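Local coordinates for protein N-acetylglucosamine-6-phosphate deacetylase (Mycobacterium smegmatis, PDB 6FV4) that probably removes the acetyl group from N-acetylglucosamine-6-phosphate, as a metal-dependent deacetylase of the NagA family in carbohydrate metabolism, at residues T102-L108 with I132-E138; T173-V177 with G197-A201. The protein carries 1 engineered substitution. All blocks are in the same frame, centred on the assembly; numbering follows the deposited sequence.

Contact 1. Residues T102-L108 with I132-E138; sequences TTLVASL and IDGIHLE. With CD (cadmium ion), chain J; ZN (zinc ion), chain H.
The side chain of Asp133 accepts the N-H of Leu104 in place of a main-chain carbonyl: OD2 takes Leu104 N at 2.9 Å, on the anti side and 30° out of the carboxylate plane, while Asp133 N donates to Leu104 O. CG beside the backbone N (chi1 -58°) swings the carboxylate back to that amide, with Thr103 CG2 3.5 Å from Asp133 OD2. A water bridges OD1 to Thr102 O. Further along, main-chain bonds continue the parallel pairing: Ala106 N to Gly134 O, His136 N to Ala106 O at 2.8 Å, then Leu108 N to His136 O. These are neighbouring strands of the amidohydrolase beta/alpha barrel, joined by helix 113-129. On one face Ser107 OG meets His136 ND1 at 3.0 Å, at the ring edge and near its plane; Thr178 holds NE2, so both ring nitrogens are tied. On the other, Leu108 CD1 lies alongside Leu137 CD2 at 3.8 Å. Ala106 CB packs on Ile132 CD1. Glu138, CG anti to N and the chain extended, reaches two metals: OE1 binds zinc at 2.1 Å with His72 and His74, and OE2 binds cadmium at 2.4 Å with His150, His204 and His225.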
ATOM      1  N   THR B 102      15.295   7.657 -24.255  1.00 28.03           N
ATOM      2  CA  THR B 102      15.972   7.007 -25.369  1.00 25.60           C
ATOM      3  C   THR B 102      15.230   5.788 -25.899  1.00 29.13           C
ATOM      4  O   THR B 102      15.626   5.244 -26.939  1.00 27.70           O
ATOM      5  CB  THR B 102      17.391   6.607 -24.960  1.00 28.97           C
ATOM      6  OG1 THR B 102      17.347   5.895 -23.719  1.00 27.21           O
ATOM      7  CG2 THR B 102      18.263   7.853 -24.787  1.00 26.32           C
ATOM      8  N   THR B 103      14.189   5.342 -25.206  1.00 25.06           N
ATOM      9  CA  THR B 103      13.305   4.282 -25.661  1.00 25.35           C
ATOM     10  C   THR B 103      11.875   4.737 -25.426  1.00 28.63           C
ATOM     11  O   THR B 103      11.559   5.243 -24.344  1.00 25.36           O
ATOM     12  CB  THR B 103      13.569   2.976 -24.904  1.00 27.27           C
ATOM     13  OG1 THR B 103      14.884   2.505 -25.221  1.00 28.60           O
ATOM     14  CG2 THR B 103      12.532   1.915 -25.291  1.00 29.92           C
ATOM     15  N   LEU B 104      11.008   4.537 -26.418  1.00 24.62           N
ATOM     16  CA  LEU B 104       9.633   5.019 -26.366  1.00 25.02           C
ATOM     17  C   LEU B 104       8.675   3.950 -26.838  1.00 29.49           C
ATOM     18  O   LEU B 104       8.898   3.331 -27.888  1.00 29.21           O
ATOM     19  CB  LEU B 104       9.429   6.250 -27.258  1.00 25.99           C
ATOM     20  CG  LEU B 104      10.407   7.400 -27.063  1.00 29.08           C
ATOM     21  CD1 LEU B 104      10.541   8.230 -28.326  1.00 30.53           C
ATOM     22  CD2 LEU B 104       9.947   8.254 -25.916  1.00 29.96           C
ATOM     23  N   VAL B 105       7.572   3.777 -26.120  1.00 25.44           N
ATOM     24  CA  VAL B 105       6.477   2.955 -26.627  1.00 26.08           C
ATOM     25  C   VAL B 105       5.291   3.873 -26.916  1.00 29.32           C
ATOM     26  O   VAL B 105       4.749   4.527 -26.011  1.00 23.77           O
ATOM     27  CB  VAL B 105       6.123   1.814 -25.668  1.00 25.84           C
ATOM     28  CG1 VAL B 105       4.906   1.041 -26.184  1.00 21.62           C
ATOM     29  CG2 VAL B 105       7.309   0.884 -25.558  1.00 27.33           C
ATOM     30  N   ALA B 106       4.927   3.966 -28.190  1.00 25.09           N
ATOM     31  CA  ALA B 106       3.926   4.928 -28.622  1.00 24.35           C
ATOM     32  C   ALA B 106       2.540   4.343 -28.404  1.00 23.47           C
ATOM     33  O   ALA B 106       2.268   3.217 -28.815  1.00 26.48           O
ATOM     34  CB  ALA B 106       4.136   5.303 -30.090  1.00 26.32           C
ATOM     35  N   SER B 107       1.675   5.100 -27.745  1.00 23.59           N
ATOM     36  CA  SER B 107       0.355   4.627 -27.359  1.00 23.12           C
ATOM     37  C   SER B 107      -0.707   5.180 -28.294  1.00 26.98           C
ATOM     38  O   SER B 107      -0.638   6.337 -28.716  1.00 26.61           O
ATOM     39  CB  SER B 107      -0.004   5.041 -25.924  1.00 29.83           C
ATOM     40  OG  SER B 107       1.010   4.713 -24.999  1.00 28.00           O
ATOM     41  N   LEU B 108      -1.725   4.366 -28.551  1.00 25.44           N
ATOM     42  CA  LEU B 108      -2.879   4.770 -29.328  1.00 30.77           C
ATOM     43  C   LEU B 108      -4.111   4.685 -28.449  1.00 28.36           C
ATOM     44  O   LEU B 108      -4.317   3.673 -27.781  1.00 32.54           O
ATOM     45  CB  LEU B 108      -3.063   3.855 -30.555  1.00 28.30           C
ATOM     46  CG  LEU B 108      -1.962   3.827 -31.597  1.00 27.11           C
ATOM     47  CD1 LEU B 108      -2.288   2.771 -32.648  1.00 31.25           C
ATOM     48  CD2 LEU B 108      -1.865   5.200 -32.258  1.00 31.11           C
ATOM     49  N   ILE B 132      10.538   4.801 -32.827  1.00 27.18           N
ATOM     50  CA  ILE B 132       9.883   4.312 -31.627  1.00 27.83           C
ATOM     51  C   ILE B 132      10.199   2.834 -31.501  1.00 27.55           C
ATOM     52  O   ILE B 132      10.627   2.187 -32.452  1.00 28.15           O
ATOM     53  CB  ILE B 132       8.362   4.543 -31.651  1.00 26.00           C
ATOM     54  CG1 ILE B 132       7.793   4.163 -33.014  1.00 25.63           C
ATOM     55  CG2 ILE B 132       8.049   6.006 -31.386  1.00 32.75           C
ATOM     56  CD1 ILE B 132       6.285   4.118 -33.025  1.00 28.84           C
ATOM     57  N   ASP B 133       9.979   2.290 -30.312  1.00 26.17           N
ATOM     58  CA  ASP B 133      10.410   0.932 -30.033  1.00 27.42           C
ATOM     59  C   ASP B 133       9.260  -0.060 -29.936  1.00 27.80           C
ATOM     60  O   ASP B 133       9.500  -1.262 -29.764  1.00 28.32           O
ATOM     61  CB  ASP B 133      11.245   0.935 -28.749  1.00 31.19           C
ATOM     62  CG  ASP B 133      12.448   1.864 -28.855  1.00 31.13           C
ATOM     63  OD1 ASP B 133      13.534   1.372 -29.239  1.00 30.58           O
ATOM     64  OD2 ASP B 133      12.305   3.090 -28.590  1.00 32.25           O
ATOM     65  N   GLY B 134       8.025   0.397 -30.079  1.00 21.92           N
ATOM     66  CA  GLY B 134       6.893  -0.485 -29.905  1.00 20.61           C
ATOM     67  C   GLY B 134       5.633   0.338 -29.957  1.00 21.78           C
ATOM     68  O   GLY B 134       5.676   1.567 -30.049  1.00 25.31           O
ATOM     69  N   ILE B 135       4.503  -0.364 -29.899  1.00 23.72           N
ATOM     70  CA  ILE B 135       3.179   0.249 -29.905  1.00 27.14           C
ATOM     71  C   ILE B 135       2.402  -0.255 -28.701  1.00 23.84           C
ATOM     72  O   ILE B 135       2.485  -1.435 -28.340  1.00 22.77           O
ATOM     73  CB  ILE B 135       2.398  -0.061 -31.202  1.00 23.96           C
ATOM     74  CG1 ILE B 135       3.195   0.373 -32.437  1.00 24.46           C
ATOM     75  CG2 ILE B 135       1.015   0.623 -31.154  1.00 23.00           C
ATOM     76  CD1 ILE B 135       2.618  -0.186 -33.800  1.00 26.48           C
ATOM     77  N   HIS B 136       1.636   0.638 -28.093  1.00 23.12           N
ATOM     78  CA  HIS B 136       0.742   0.312 -26.999  1.00 22.58           C
ATOM     79  C   HIS B 136      -0.669   0.685 -27.426  1.00 23.32           C
ATOM     80  O   HIS B 136      -0.924   1.841 -27.786  1.00 26.32           O
ATOM     81  CB  HIS B 136       1.165   1.074 -25.742  1.00 24.24           C
ATOM     82  CG  HIS B 136       0.140   1.099 -24.650  1.00 26.38           C
ATOM     83  ND1 HIS B 136       0.010   2.173 -23.797  1.00 25.61           N
ATOM     84  CD2 HIS B 136      -0.765   0.179 -24.236  1.00 26.42           C
ATOM     85  CE1 HIS B 136      -0.950   1.930 -22.923  1.00 27.32           C
ATOM     86  NE2 HIS B 136      -1.426   0.722 -23.153  1.00 24.82           N
ATOM     87  N   LEU B 137      -1.579  -0.283 -27.399  1.00 19.21           N
ATOM     88  CA  LEU B 137      -2.982  -0.007 -27.697  1.00 26.47           C
ATOM     89  C   LEU B 137      -3.702   0.249 -26.382  1.00 28.18           C
ATOM     90  O   LEU B 137      -4.072  -0.690 -25.669  1.00 27.94           O
ATOM     91  CB  LEU B 137      -3.620  -1.163 -28.455  1.00 26.54           C
ATOM     92  CG  LEU B 137      -2.835  -1.623 -29.688  1.00 25.77           C
ATOM     93  CD1 LEU B 137      -3.549  -2.803 -30.312  1.00 25.43           C
ATOM     94  CD2 LEU B 137      -2.684  -0.482 -30.666  1.00 25.12           C
ATOM     95  N   GLU B 138      -3.885   1.527 -26.052  1.00 31.94           N
ATOM     96  CA  GLU B 138      -4.689   1.917 -24.890  1.00 27.06           C
ATOM     97  C   GLU B 138      -6.131   2.135 -25.345  1.00 32.91           C
ATOM     98  O   GLU B 138      -6.634   3.256 -25.453  1.00 28.45           O
ATOM     99  CB  GLU B 138      -4.127   3.157 -24.222  1.00 32.31           C
ATOM    100  CG  GLU B 138      -4.846   3.427 -22.880  1.00 27.13           C
ATOM    101  CD  GLU B 138      -4.301   4.606 -22.145  1.00 30.71           C
ATOM    102  OE1 GLU B 138      -3.823   5.522 -22.817  1.00 32.74           O
ATOM    103  OE2 GLU B 138      -4.364   4.616 -20.898  1.00 33.13           O
TER
HETATM  104 CD    CD J 403      -5.461   6.645 -20.157  1.00 27.76          CD
HETATM  105 ZN    ZN H 401      -2.535   7.019 -22.194  1.00 27.02          ZN
HETATM  106  O   HOH W   1      15.351   3.155 -28.833  1.00 35.17           O
HETATM  107  O   HOH W   2      -6.514   8.626 -18.858  1.00 31.32           O

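Contact 2. Residues T173-V177 with G197-A201; sequences TVRMV and GVVAA
Val198 is set against the carbonyls of Val174 and Arg175 on the strand beside it, and its branches do much of the touching. Starting at its CB, the nearest atom of 173-177 is the carbonyl oxygen Val174 O, 4.1 Å away. The branch CG2 closes on that same oxygen, coming to 3.3 Å from Val174 O. The other branch, CG1, stands anti to the backbone N (chi1 -179°), which carries it over the next peptide: it sits 3.5 Å from Arg175 O and almost as near Arg175 C. Beyond that peptide CG1 also reaches Val177 CG2 at 3.8 Å, the two valines meeting at a slant, and more loosely CG1 of Val174. One methyl thus bridges two valines on the same strand.

The backbones run parallel beneath this packing. Val199 N donates to Arg175 O at 2.9 Å, Val177 N to Val199 O with the donor close to the line of the carbonyl, and Ala201 N to Val177 O with a nearly straight N-H...O angle of 175° but from above the carbonyl plane. On the face opposite Val177, Met176 runs out with CG anti to its N, and CG comes 4.0 Å from Ala201 CB before the bend at chi3 turns the methyl away. The CB of Arg175 points away from 197-201, and its NH2 is hydrogen-bonded to Leu358 O.

Helix 186-195 connects the two strands in a beta-alpha-beta crossover of the barrel, and Gly197 ends it in a Schellman motif just before Val198. Strand 134-138 borders 174-179, with Leu137 against Val174 and Val177, and helix 113-129 packs on Val174 through Val120; on the far side strand 222-223 follows 199-202, its Val222 touching Met176, Val199 and Ala201.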
ATOM      1  N   THR B 173       5.154  -5.479 -33.857  1.00 25.07           N
ATOM      2  CA  THR B 173       5.526  -4.225 -33.208  1.00 30.49           C
ATOM      3  C   THR B 173       4.548  -3.777 -32.126  1.00 28.35           C
ATOM      4  O   THR B 173       4.840  -2.804 -31.430  1.00 30.66           O
ATOM      5  CB  THR B 173       5.659  -3.094 -34.239  1.00 30.78           C
ATOM      6  OG1 THR B 173       4.375  -2.835 -34.832  1.00 28.18           O
ATOM      7  CG2 THR B 173       6.645  -3.493 -35.325  1.00 31.51           C
ATOM      8  N   VAL B 174       3.395  -4.429 -31.981  1.00 26.82           N
ATOM      9  CA  VAL B 174       2.477  -4.094 -30.897  1.00 32.64           C
ATOM     10  C   VAL B 174       2.986  -4.805 -29.648  1.00 29.46           C
ATOM     11  O   VAL B 174       3.029  -6.038 -29.596  1.00 29.62           O
ATOM     12  CB  VAL B 174       1.027  -4.483 -31.213  1.00 30.62           C
ATOM     13  CG1 VAL B 174       0.163  -4.284 -29.951  1.00 25.68           C
ATOM     14  CG2 VAL B 174       0.475  -3.620 -32.347  1.00 28.33           C
ATOM     15  N   ARG B 175       3.411  -4.026 -28.659  1.00 32.05           N
ATOM     16  CA  ARG B 175       4.082  -4.565 -27.484  1.00 28.59           C
ATOM     17  C   ARG B 175       3.186  -4.640 -26.260  1.00 30.99           C
ATOM     18  O   ARG B 175       3.412  -5.492 -25.393  1.00 26.66           O
ATOM     19  CB  ARG B 175       5.320  -3.723 -27.157  1.00 27.98           C
ATOM     20  CG  ARG B 175       6.363  -3.670 -28.250  1.00 31.48           C
ATOM     21  CD  ARG B 175       6.846  -5.059 -28.617  1.00 39.06           C
ATOM     22  NE  ARG B 175       7.684  -5.617 -27.561  1.00 41.89           N
ATOM     23  CZ  ARG B 175       9.015  -5.641 -27.603  1.00 45.79           C
ATOM     24  NH1 ARG B 175       9.660  -5.143 -28.656  1.00 44.12           N
ATOM     25  NH2 ARG B 175       9.702  -6.163 -26.593  1.00 42.76           N
ATOM     26  N   MET B 176       2.161  -3.794 -26.178  1.00 27.26           N
ATOM     27  CA  MET B 176       1.316  -3.751 -24.996  1.00 26.84           C
ATOM     28  C   MET B 176      -0.104  -3.382 -25.404  1.00 24.01           C
ATOM     29  O   MET B 176      -0.306  -2.534 -26.284  1.00 26.20           O
ATOM     30  CB  MET B 176       1.859  -2.749 -23.966  1.00 22.77           C
ATOM     31  CG  MET B 176       1.023  -2.676 -22.704  1.00 26.14           C
ATOM     32  SD  MET B 176       1.962  -1.935 -21.340  1.00 28.66           S
ATOM     33  CE  MET B 176       2.193  -0.259 -21.929  1.00 25.73           C
ATOM     34  N   VAL B 177      -1.080  -4.031 -24.768  1.00 23.63           N
ATOM     35  CA  VAL B 177      -2.503  -3.784 -25.006  1.00 25.26           C
ATOM     36  C   VAL B 177      -3.215  -3.678 -23.660  1.00 24.99           C
ATOM     37  O   VAL B 177      -3.176  -4.619 -22.858  1.00 26.78           O
ATOM     38  CB  VAL B 177      -3.137  -4.894 -25.860  1.00 23.70           C
ATOM     39  CG1 VAL B 177      -4.659  -4.668 -26.016  1.00 21.97           C
ATOM     40  CG2 VAL B 177      -2.471  -4.945 -27.235  1.00 25.97           C
ATOM     41  N   GLY B 197       2.871 -13.035 -27.644  1.00 37.03           N
ATOM     42  CA  GLY B 197       4.018 -12.294 -27.159  1.00 35.47           C
ATOM     43  C   GLY B 197       3.774 -10.831 -26.874  1.00 30.39           C
ATOM     44  O   GLY B 197       4.733 -10.058 -26.833  1.00 34.07           O
ATOM     45  N   VAL B 198       2.519 -10.418 -26.691  1.00 29.84           N
ATOM     46  CA  VAL B 198       2.185  -9.041 -26.329  1.00 29.16           C
ATOM     47  C   VAL B 198       1.889  -8.974 -24.831  1.00 28.45           C
ATOM     48  O   VAL B 198       1.298  -9.900 -24.267  1.00 26.76           O
ATOM     49  CB  VAL B 198       0.986  -8.541 -27.147  1.00 27.41           C
ATOM     50  CG1 VAL B 198       0.649  -7.102 -26.782  1.00 26.36           C
ATOM     51  CG2 VAL B 198       1.249  -8.706 -28.669  1.00 29.54           C
ATOM     52  N   VAL B 199       2.309  -7.883 -24.186  1.00 29.67           N
ATOM     53  CA  VAL B 199       1.983  -7.663 -22.779  1.00 25.48           C
ATOM     54  C   VAL B 199       0.522  -7.251 -22.657  1.00 26.97           C
ATOM     55  O   VAL B 199       0.030  -6.383 -23.396  1.00 28.63           O
ATOM     56  CB  VAL B 199       2.908  -6.602 -22.159  1.00 28.76           C
ATOM     57  CG1 VAL B 199       2.503  -6.325 -20.718  1.00 26.71           C
ATOM     58  CG2 VAL B 199       4.381  -7.037 -22.214  1.00 31.40           C
ATOM     59  N   ALA B 200      -0.190  -7.879 -21.730  1.00 28.67           N
ATOM     60  CA  ALA B 200      -1.554  -7.490 -21.409  1.00 25.49           C
ATOM     61  C   ALA B 200      -1.504  -6.593 -20.178  1.00 29.88           C
ATOM     62  O   ALA B 200      -0.964  -6.990 -19.139  1.00 28.62           O
ATOM     63  CB  ALA B 200      -2.429  -8.722 -21.182  1.00 27.24           C
ATOM     64  N   ALA B 201      -2.025  -5.372 -20.307  1.00 28.27           N
ATOM     65  CA  ALA B 201      -2.114  -4.432 -19.200  1.00 29.74           C
ATOM     66  C   ALA B 201      -3.569  -4.286 -18.769  1.00 30.31           C
ATOM     67  O   ALA B 201      -4.478  -4.419 -19.584  1.00 28.52           O
ATOM     68  CB  ALA B 201      -1.530  -3.066 -19.592  1.00 25.51           C
TER

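How the contacts relate
Contact 1 closes before contact 2 opens, and the two follow each other round the same barrel wall, their centres about 10 Å apart. The strand order is 104-109, 134-138, 174-179, 199-202, all parallel, so the second strand of contact 1 is the neighbour of the first strand of contact 2. That seam is probably hydrogen-bonded, Arg175 N to Ile135 O and Leu137 N to Met176 O, both 2.8 Å, and Ile135 CD1 also packs on Thr173 OG1. Helices 113-129 and 186-195 make the returns. Contact 1 delivers Glu138 to the metals; contact 2 continues the wall, where the Met176 side chain lies about 5 Å from that of His72, a zinc ligand, and about 9 Å from the zinc.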